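Local coordinates for protein PA4485 (Pseudomonas aeruginosa, PDB 4AVR) that is probably a lytic transglycosylase of the RlpA family that cleaves peptidoglycan glycan strands, preferring naked ones without stem peptides, at residues 5-10 against 68-73; 27-32 against 72-77. One frame throughout, in Å; residues are numbered along the deposited sequence.

Overall arrangement
Interactions 1 and 2 meet at Ser72 and Arg73, where strand 67-71 passes into helix 73-79, and their centres lie about 8 Å apart. Interaction 1 is the core contact: it pairs strands 2-8 and 67-71 in the mixed sheet of a double-psi beta-barrel domain and rests on backbone bonds, with one buried side-chain bond. Interaction 2 runs from that interior to the surface, setting the start of the helix against residues 27-32 through a capping serine, a methionine and an arginine. Strand 30-32 flanks strand 67-71, so both contacts hold the same sheet; Asp70 O probably accepts from Ala32 N. Both also touch the second subunit.

Interaction 1. Residues 5-10 against 68-73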
ATOM      1  N   GLU A   5      12.613  -8.635   3.741  1.00  9.28           N
ATOM      2  CA  GLU A   5      11.422  -7.915   4.162  1.00  9.65           C
ATOM      3  C   GLU A   5      10.297  -8.121   3.160  1.00  9.28           C
ATOM      4  O   GLU A   5      10.528  -8.074   1.945  1.00  9.87           O
ATOM      5  CB  GLU A   5      11.729  -6.420   4.322  1.00 11.34           C
ATOM      6  CG  GLU A   5      10.560  -5.542   4.746  1.00 14.38           C
ATOM      7  CD  GLU A   5      10.915  -4.058   4.723  1.00 16.47           C
ATOM      8  OE1 GLU A   5      10.996  -3.459   3.631  1.00 20.88           O
ATOM      9  OE2 GLU A   5      11.103  -3.489   5.811  1.00 20.70           O
ATOM     10  N   ALA A   6       9.085  -8.310   3.658  1.00  8.84           N
ATOM     11  CA  ALA A   6       7.857  -8.271   2.848  1.00  8.61           C
ATOM     12  C   ALA A   6       7.132  -6.966   3.116  1.00  8.53           C
ATOM     13  O   ALA A   6       7.118  -6.458   4.236  1.00  9.89           O
ATOM     14  CB  ALA A   6       6.920  -9.426   3.178  1.00  9.50           C
ATOM     15  N   SER A   7       6.481  -6.465   2.070  1.00  8.52           N
ATOM     16  CA  SER A   7       5.564  -5.333   2.150  1.00  8.59           C
ATOM     17  C   SER A   7       4.239  -5.739   1.528  1.00  8.20           C
ATOM     18  O   SER A   7       4.123  -6.835   0.992  1.00  8.49           O
ATOM     19  CB  SER A   7       6.124  -4.146   1.365  1.00 10.19           C
ATOM     20  OG  SER A   7       5.925  -4.350  -0.023  1.00 12.69           O
ATOM     21  N   TYR A   8       3.261  -4.828   1.554  1.00  8.38           N
ATOM     22  CA  TYR A   8       2.033  -5.046   0.799  1.00  8.17           C
ATOM     23  C   TYR A   8       1.648  -3.820  -0.004  1.00  7.75           C
ATOM     24  O   TYR A   8       1.973  -2.678   0.336  1.00  7.95           O
ATOM     25  CB  TYR A   8       0.882  -5.563   1.660  1.00  8.78           C
ATOM     26  CG  TYR A   8       0.272  -4.642   2.689  1.00  9.30           C
ATOM     27  CD1 TYR A   8      -0.803  -3.824   2.377  1.00 10.60           C
ATOM     28  CD2 TYR A   8       0.710  -4.670   4.009  1.00 10.44           C
ATOM     29  CE1 TYR A   8      -1.424  -3.046   3.357  1.00 12.41           C
ATOM     30  CE2 TYR A   8       0.109  -3.927   5.000  1.00 12.47           C
ATOM     31  CZ  TYR A   8      -0.947  -3.109   4.665  1.00 12.79           C
ATOM     32  OH  TYR A   8      -1.574  -2.365   5.646  1.00 15.41           O
ATOM     33  N   TYR A   9       0.976  -4.081  -1.116  1.00  7.75           N
ATOM     34  CA  TYR A   9       0.528  -3.029  -2.021  1.00  8.13           C
ATOM     35  C   TYR A   9      -0.547  -2.146  -1.385  1.00  8.11           C
ATOM     36  O   TYR A   9      -1.458  -2.624  -0.724  1.00  9.19           O
ATOM     37  CB  TYR A   9      -0.127  -3.631  -3.249  1.00  8.13           C
ATOM     38  CG  TYR A   9       0.744  -4.299  -4.295  1.00  8.11           C
ATOM     39  CD1 TYR A   9       1.340  -5.525  -4.055  1.00  9.52           C
ATOM     40  CD2 TYR A   9       0.900  -3.744  -5.560  1.00  9.69           C
ATOM     41  CE1 TYR A   9       2.068  -6.171  -5.035  1.00 11.05           C
ATOM     42  CE2 TYR A   9       1.616  -4.394  -6.548  1.00 10.72           C
ATOM     43  CZ  TYR A   9       2.202  -5.609  -6.278  1.00 10.19           C
ATOM     44  OH  TYR A   9       2.906  -6.283  -7.250  1.00 12.94           O
ATOM     45  N   GLY A  10      -0.473  -0.860  -1.674  1.00  8.94           N
ATOM     46  CA  GLY A  10      -1.601   0.022  -1.416  1.00  9.54           C
ATOM     47  C   GLY A  10      -2.720  -0.172  -2.419  1.00  8.64           C
ATOM     48  O   GLY A  10      -2.504  -0.560  -3.577  1.00 10.23           O
ATOM     49  N   ILE A  68      12.264  -8.339  -0.275  1.00  9.43           N
ATOM     50  CA  ILE A  68      12.278  -9.517  -1.133  1.00  9.62           C
ATOM     51  C   ILE A  68      10.962  -9.765  -1.862  1.00  9.08           C
ATOM     52  O   ILE A  68      10.976 -10.354  -2.937  1.00  9.94           O
ATOM     53  CB  ILE A  68      12.705 -10.767  -0.309  1.00 10.54           C
ATOM     54  CG1 ILE A  68      13.116 -11.922  -1.227  1.00 11.77           C
ATOM     55  CG2 ILE A  68      11.650 -11.205   0.696  1.00 11.04           C
ATOM     56  CD1 ILE A  68      13.788 -13.057  -0.478  1.00 13.75           C
ATOM     57  N   ILE A  69       9.836  -9.342  -1.295  1.00  8.69           N
ATOM     58  CA  ILE A  69       8.539  -9.647  -1.897  1.00  8.84           C
ATOM     59  C   ILE A  69       7.533  -8.596  -1.475  1.00  8.66           C
ATOM     60  O   ILE A  69       7.595  -8.094  -0.363  1.00 10.12           O
ATOM     61  CB  ILE A  69       8.096 -11.080  -1.507  1.00  9.41           C
ATOM     62  CG1 ILE A  69       6.970 -11.616  -2.394  1.00 10.56           C
ATOM     63  CG2 ILE A  69       7.775 -11.200  -0.020  1.00 10.65           C
ATOM     64  CD1 ILE A  69       6.800 -13.120  -2.306  1.00 12.52           C
ATOM     65  N   ASP A  70       6.624  -8.244  -2.385  1.00  8.18           N
ATOM     66  CA  ASP A  70       5.492  -7.375  -2.085  1.00  8.23           C
ATOM     67  C   ASP A  70       4.225  -8.169  -2.340  1.00  8.00           C
ATOM     68  O   ASP A  70       4.070  -8.705  -3.429  1.00  9.77           O
ATOM     69  CB  ASP A  70       5.487  -6.135  -2.991  1.00  9.37           C
ATOM     70  CG  ASP A  70       6.783  -5.320  -2.923  1.00 11.33           C
ATOM     71  OD1 ASP A  70       7.470  -5.305  -1.875  1.00 12.77           O
ATOM     72  OD2 ASP A  70       7.119  -4.686  -3.939  1.00 13.77           O
ATOM     73  N   VAL A  71       3.326  -8.247  -1.358  1.00  7.75           N
ATOM     74  CA  VAL A  71       2.155  -9.120  -1.465  1.00  7.63           C
ATOM     75  C   VAL A  71       0.858  -8.311  -1.544  1.00  7.41           C
ATOM     76  O   VAL A  71       0.802  -7.141  -1.173  1.00  7.83           O
ATOM     77  CB  VAL A  71       2.100 -10.137  -0.290  1.00  8.45           C
ATOM     78  CG1 VAL A  71       3.399 -10.930  -0.208  1.00  9.69           C
ATOM     79  CG2 VAL A  71       1.788  -9.446   1.030  1.00  9.16           C
ATOM     80  N   SER A  72      -0.192  -8.966  -2.020  1.00  7.64           N
ATOM     81  CA  SER A  72      -1.510  -8.351  -2.064  1.00  8.24           C
ATOM     82  C   SER A  72      -2.061  -8.093  -0.664  1.00  8.26           C
ATOM     83  O   SER A  72      -1.613  -8.676   0.324  1.00  8.55           O
ATOM     84  CB  SER A  72      -2.479  -9.249  -2.798  1.00  8.63           C
ATOM     85  OG  SER A  72      -2.694 -10.430  -2.028  1.00 10.08           O
ATOM     86  N   ARG A  73      -3.093  -7.254  -0.592  1.00  8.65           N
ATOM     87  CA  ARG A  73      -3.757  -7.005   0.683  1.00  9.21           C
ATOM     88  C   ARG A  73      -4.271  -8.289   1.322  1.00  9.05           C
ATOM     89  O   ARG A  73      -4.100  -8.508   2.525  1.00  9.51           O
ATOM     90  CB  ARG A  73      -4.909  -6.013   0.498  1.00 11.20           C
ATOM     91  CG  ARG A  73      -5.446  -5.484   1.832  1.00 11.85           C
ATOM     92  CD  ARG A  73      -6.867  -5.783   2.140  1.00 18.34           C
ATOM     93  NE  ARG A  73      -7.724  -5.891   1.027  1.00 20.38           N
ATOM     94  CZ  ARG A  73      -8.486  -6.899   0.617  1.00 16.39           C
ATOM     95  NH1 ARG A  73      -8.656  -8.093   1.211  1.00 16.46           N
ATOM     96  NH2 ARG A  73      -9.116  -6.630  -0.486  1.00 17.74           N
TER
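Parallel pairing joins Glu5-Tyr8 to Ile68-Val71, two strands of the double-psi barrel whose axes diverge by 21°. Four backbone bonds carry it: Ile68 N to Glu5 O, Ser7 N to Ile69 O, Val71 N to Ser7 O (2.9 Å) and, just past strand 5-8, Tyr9 N to Val71 O (3.1 Å). The last two carbonyls also take CA-H...O contacts, from Asp70 CA and Tyr8 CA respectively.

The side-chain bond lies on the face of Ser7 and Asp70. Ser7 OG, placed between its own N and C (chi1 77°), donates to Asp70 OD1 over 2.6 Å, reaching it from above the carboxylate plane.

Apolar contacts occupy the other face: Ala6 CB meets Ile69 CG2 at 3.8 Å, and Tyr8 CB meets Val71 CG2 at 4.0 Å. Val89 of strand 87-93 packs on Ala6 and Ile69.

The Tyr9 ring turns its edge to the second strand, CD1 lying 3.3 Å from Val71 O, while its hydroxyl is hydrogen-bonded to Asp59.

Each carboxylate oxygen of Asp70 thus has its own partner, OD1 the Ser7 hydroxyl and OD2 Arg12 of the second subunit in a salt bridge, so the group is held from within its sheet and from across the dimer.

Interaction 2. Residues 27-32 against 72-77; sequences NAMTAA and SRKAAE
Ser72 fills the tight part of the contact, meeting residues 28-30 with both its backbone and its side chain. Its N donates to Thr30 O (3.0 Å), and its hydroxyl donates to Ala28 O at 2.6 Å, slightly tilted from that carbonyl plane. With OG between the backbone N and carbonyl carbon (chi1 67°), the same oxygen also accepts from Ala75 N over 3.1 Å. Ser72 is therefore the N-cap of helix 73-79, and its OG ties the first turn to the chain entering strand 30-32. Ser72 CB is also close, 3.2 Å from Ala28 O.

Met29 borders this polar centre. Its bend at chi2 brings SD within 3.7 Å of Ala75 N, and the further bend at chi3 lays CE 4.0 Å from Ala75 CB. The sulphur also meets Lys74 CG at 3.8 Å.

The looser side lies at the exposed Asn27, whose side chain reaches the buried Arg73 through one bond; there too the lysine chain leads away from residues 27-32. Arg73 and Asn27 lie side by side, pointing the same way. Arg73 NH2 donates to Asn27 OD1 at 2.6 Å, nearly straight at 166°. The amide oxygen lies in the guanidinium plane, yet the donor stands above the amide carbonyl plane, and the two planes are 63° apart. NH1 of the same guanidinium forms a salt bridge with Glu77 OE1, one helical turn on. Pro26 packs against the arginine, as does Tyr8 of the second subunit.

Two partners on separate nitrogens fix the rotation of the guanidinium, and the carboxylate would help to balance its charge. At the buried end, Ser72 OG donates to Ala28 O and accepts from Ala75 N, so one hydroxyl satisfies a loop carbonyl and a helix-start N-H together.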
ATOM      1  N   ASN A  27      -7.751  -8.498  -3.718  1.00  9.91           N
ATOM      2  CA  ASN A  27      -8.406  -9.739  -3.302  1.00 11.00           C
ATOM      3  C   ASN A  27      -7.782 -11.019  -3.831  1.00 11.12           C
ATOM      4  O   ASN A  27      -8.209 -12.113  -3.446  1.00 14.13           O
ATOM      5  CB  ASN A  27      -9.884  -9.716  -3.716  1.00 12.41           C
ATOM      6  CG  ASN A  27     -10.647  -8.610  -3.053  1.00 15.51           C
ATOM      7  OD1 ASN A  27     -10.480  -8.353  -1.859  1.00 18.55           O
ATOM      8  ND2 ASN A  27     -11.485  -7.933  -3.821  1.00 21.89           N
ATOM      9  N   ALA A  28      -6.794 -10.895  -4.712  1.00 10.37           N
ATOM     10  CA  ALA A  28      -6.059 -12.047  -5.231  1.00 10.51           C
ATOM     11  C   ALA A  28      -4.936 -12.408  -4.253  1.00 10.11           C
ATOM     12  O   ALA A  28      -4.600 -11.616  -3.380  1.00 12.17           O
ATOM     13  CB  ALA A  28      -5.492 -11.724  -6.600  1.00 11.10           C
ATOM     14  N   MET A  29      -4.363 -13.596  -4.411  1.00 10.11           N
ATOM     15  CA  MET A  29      -3.205 -14.030  -3.618  1.00  9.89           C
ATOM     16  C   MET A  29      -1.964 -13.949  -4.487  1.00  9.75           C
ATOM     17  O   MET A  29      -1.401 -14.959  -4.907  1.00 12.03           O
ATOM     18  CB  MET A  29      -3.414 -15.439  -3.095  1.00 10.72           C
ATOM     19  CG  MET A  29      -4.501 -15.500  -2.027  1.00 11.77           C
ATOM     20  SD  MET A  29      -4.052 -14.653  -0.494  1.00 12.59           S
ATOM     21  CE  MET A  29      -2.833 -15.754   0.190  1.00 13.76           C
ATOM     22  N   THR A  30      -1.547 -12.725  -4.762  1.00 10.21           N
ATOM     23  CA  THR A  30      -0.488 -12.446  -5.718  1.00  9.75           C
ATOM     24  C   THR A  30       0.639 -11.681  -5.046  1.00  8.94           C
ATOM     25  O   THR A  30       0.484 -11.117  -3.948  1.00  9.35           O
ATOM     26  CB  THR A  30      -1.012 -11.663  -6.942  1.00 10.25           C
ATOM     27  OG1 THR A  30      -1.704 -10.490  -6.503  1.00 11.02           O
ATOM     28  CG2 THR A  30      -1.971 -12.520  -7.751  1.00 11.58           C
ATOM     29  N   ALA A  31       1.785 -11.656  -5.727  1.00  9.25           N
ATOM     30  CA  ALA A  31       2.958 -10.981  -5.219  1.00  8.83           C
ATOM     31  C   ALA A  31       3.929 -10.593  -6.324  1.00  8.48           C
ATOM     32  O   ALA A  31       3.916 -11.129  -7.431  1.00  9.43           O
ATOM     33  CB  ALA A  31       3.669 -11.851  -4.184  1.00 10.05           C
ATOM     34  N   ALA A  32       4.796  -9.652  -5.972  1.00  8.63           N
ATOM     35  CA  ALA A  32       5.917  -9.203  -6.784  1.00  8.86           C
ATOM     36  C   ALA A  32       7.215  -9.802  -6.296  1.00  8.73           C
ATOM     37  O   ALA A  32       7.462  -9.839  -5.092  1.00  9.43           O
ATOM     38  CB  ALA A  32       6.033  -7.688  -6.732  1.00  9.66           C
ATOM     39  N   SER A  72      -0.192  -8.966  -2.020  1.00  7.64           N
ATOM     40  CA  SER A  72      -1.510  -8.351  -2.064  1.00  8.24           C
ATOM     41  C   SER A  72      -2.061  -8.093  -0.664  1.00  8.26           C
ATOM     42  O   SER A  72      -1.613  -8.676   0.324  1.00  8.55           O
ATOM     43  CB  SER A  72      -2.479  -9.249  -2.798  1.00  8.63           C
ATOM     44  OG  SER A  72      -2.694 -10.430  -2.028  1.00 10.08           O
ATOM     45  N   ARG A  73      -3.093  -7.254  -0.592  1.00  8.65           N
ATOM     46  CA  ARG A  73      -3.757  -7.005   0.683  1.00  9.21           C
ATOM     47  C   ARG A  73      -4.271  -8.289   1.322  1.00  9.05           C
ATOM     48  O   ARG A  73      -4.100  -8.508   2.525  1.00  9.51           O
ATOM     49  CB  ARG A  73      -4.909  -6.013   0.498  1.00 11.20           C
ATOM     50  CG  ARG A  73      -5.446  -5.484   1.832  1.00 11.85           C
ATOM     51  CD  ARG A  73      -6.867  -5.783   2.140  1.00 18.34           C
ATOM     52  NE  ARG A  73      -7.724  -5.891   1.027  1.00 20.38           N
ATOM     53  CZ  ARG A  73      -8.486  -6.899   0.617  1.00 16.39           C
ATOM     54  NH1 ARG A  73      -8.656  -8.093   1.211  1.00 16.46           N
ATOM     55  NH2 ARG A  73      -9.116  -6.630  -0.486  1.00 17.74           N
ATOM     56  N   LYS A  74      -4.925  -9.138   0.540  1.00  9.48           N
ATOM     57  CA  LYS A  74      -5.465 -10.385   1.070  1.00  9.76           C
ATOM     58  C   LYS A  74      -4.348 -11.273   1.613  1.00  9.59           C
ATOM     59  O   LYS A  74      -4.506 -11.911   2.668  1.00 10.64           O
ATOM     60  CB  LYS A  74      -6.276 -11.120  -0.001  1.00 10.74           C
ATOM     61  CG  LYS A  74      -6.916 -12.400   0.484  1.00 12.83           C
ATOM     62  CD  LYS A  74      -8.049 -12.150   1.437  1.00 20.04           C
ATOM     63  CE  LYS A  74      -8.801 -13.440   1.731  1.00 27.36           C
ATOM     64  NZ  LYS A  74      -9.875 -13.259   2.750  1.00 40.29           N
ATOM     65  N   ALA A  75      -3.214 -11.334   0.919  1.00  9.11           N
ATOM     66  CA  ALA A  75      -2.080 -12.113   1.420  1.00  9.33           C
ATOM     67  C   ALA A  75      -1.549 -11.517   2.725  1.00  9.00           C
ATOM     68  O   ALA A  75      -1.178 -12.254   3.646  1.00  9.81           O
ATOM     69  CB  ALA A  75      -0.982 -12.192   0.371  1.00  9.56           C
ATOM     70  N   ALA A  76      -1.490 -10.194   2.803  1.00  8.77           N
ATOM     71  CA  ALA A  76      -1.041  -9.524   4.021  1.00  9.43           C
ATOM     72  C   ALA A  76      -1.942  -9.843   5.204  1.00 10.14           C
ATOM     73  O   ALA A  76      -1.471 -10.022   6.330  1.00 11.22           O
ATOM     74  CB  ALA A  76      -0.954  -8.040   3.811  1.00  9.92           C
ATOM     75  N   GLU A  77      -3.246  -9.934   4.959  1.00 10.36           N
ATOM     76  CA  GLU A  77      -4.182 -10.377   6.004  1.00 11.24           C
ATOM     77  C   GLU A  77      -3.848 -11.785   6.485  1.00 11.59           C
ATOM     78  O   GLU A  77      -3.801 -12.041   7.689  1.00 13.19           O
ATOM     79  CB  GLU A  77      -5.631 -10.317   5.499  1.00 12.73           C
ATOM     80  CG  GLU A  77      -6.108  -8.894   5.272  1.00 13.55           C
ATOM     81  CD  GLU A  77      -7.426  -8.762   4.558  1.00 15.76           C
ATOM     82  OE1 GLU A  77      -7.819  -9.623   3.755  1.00 19.57           O
ATOM     83  OE2 GLU A  77      -8.030  -7.675   4.670  1.00 18.96           O
TER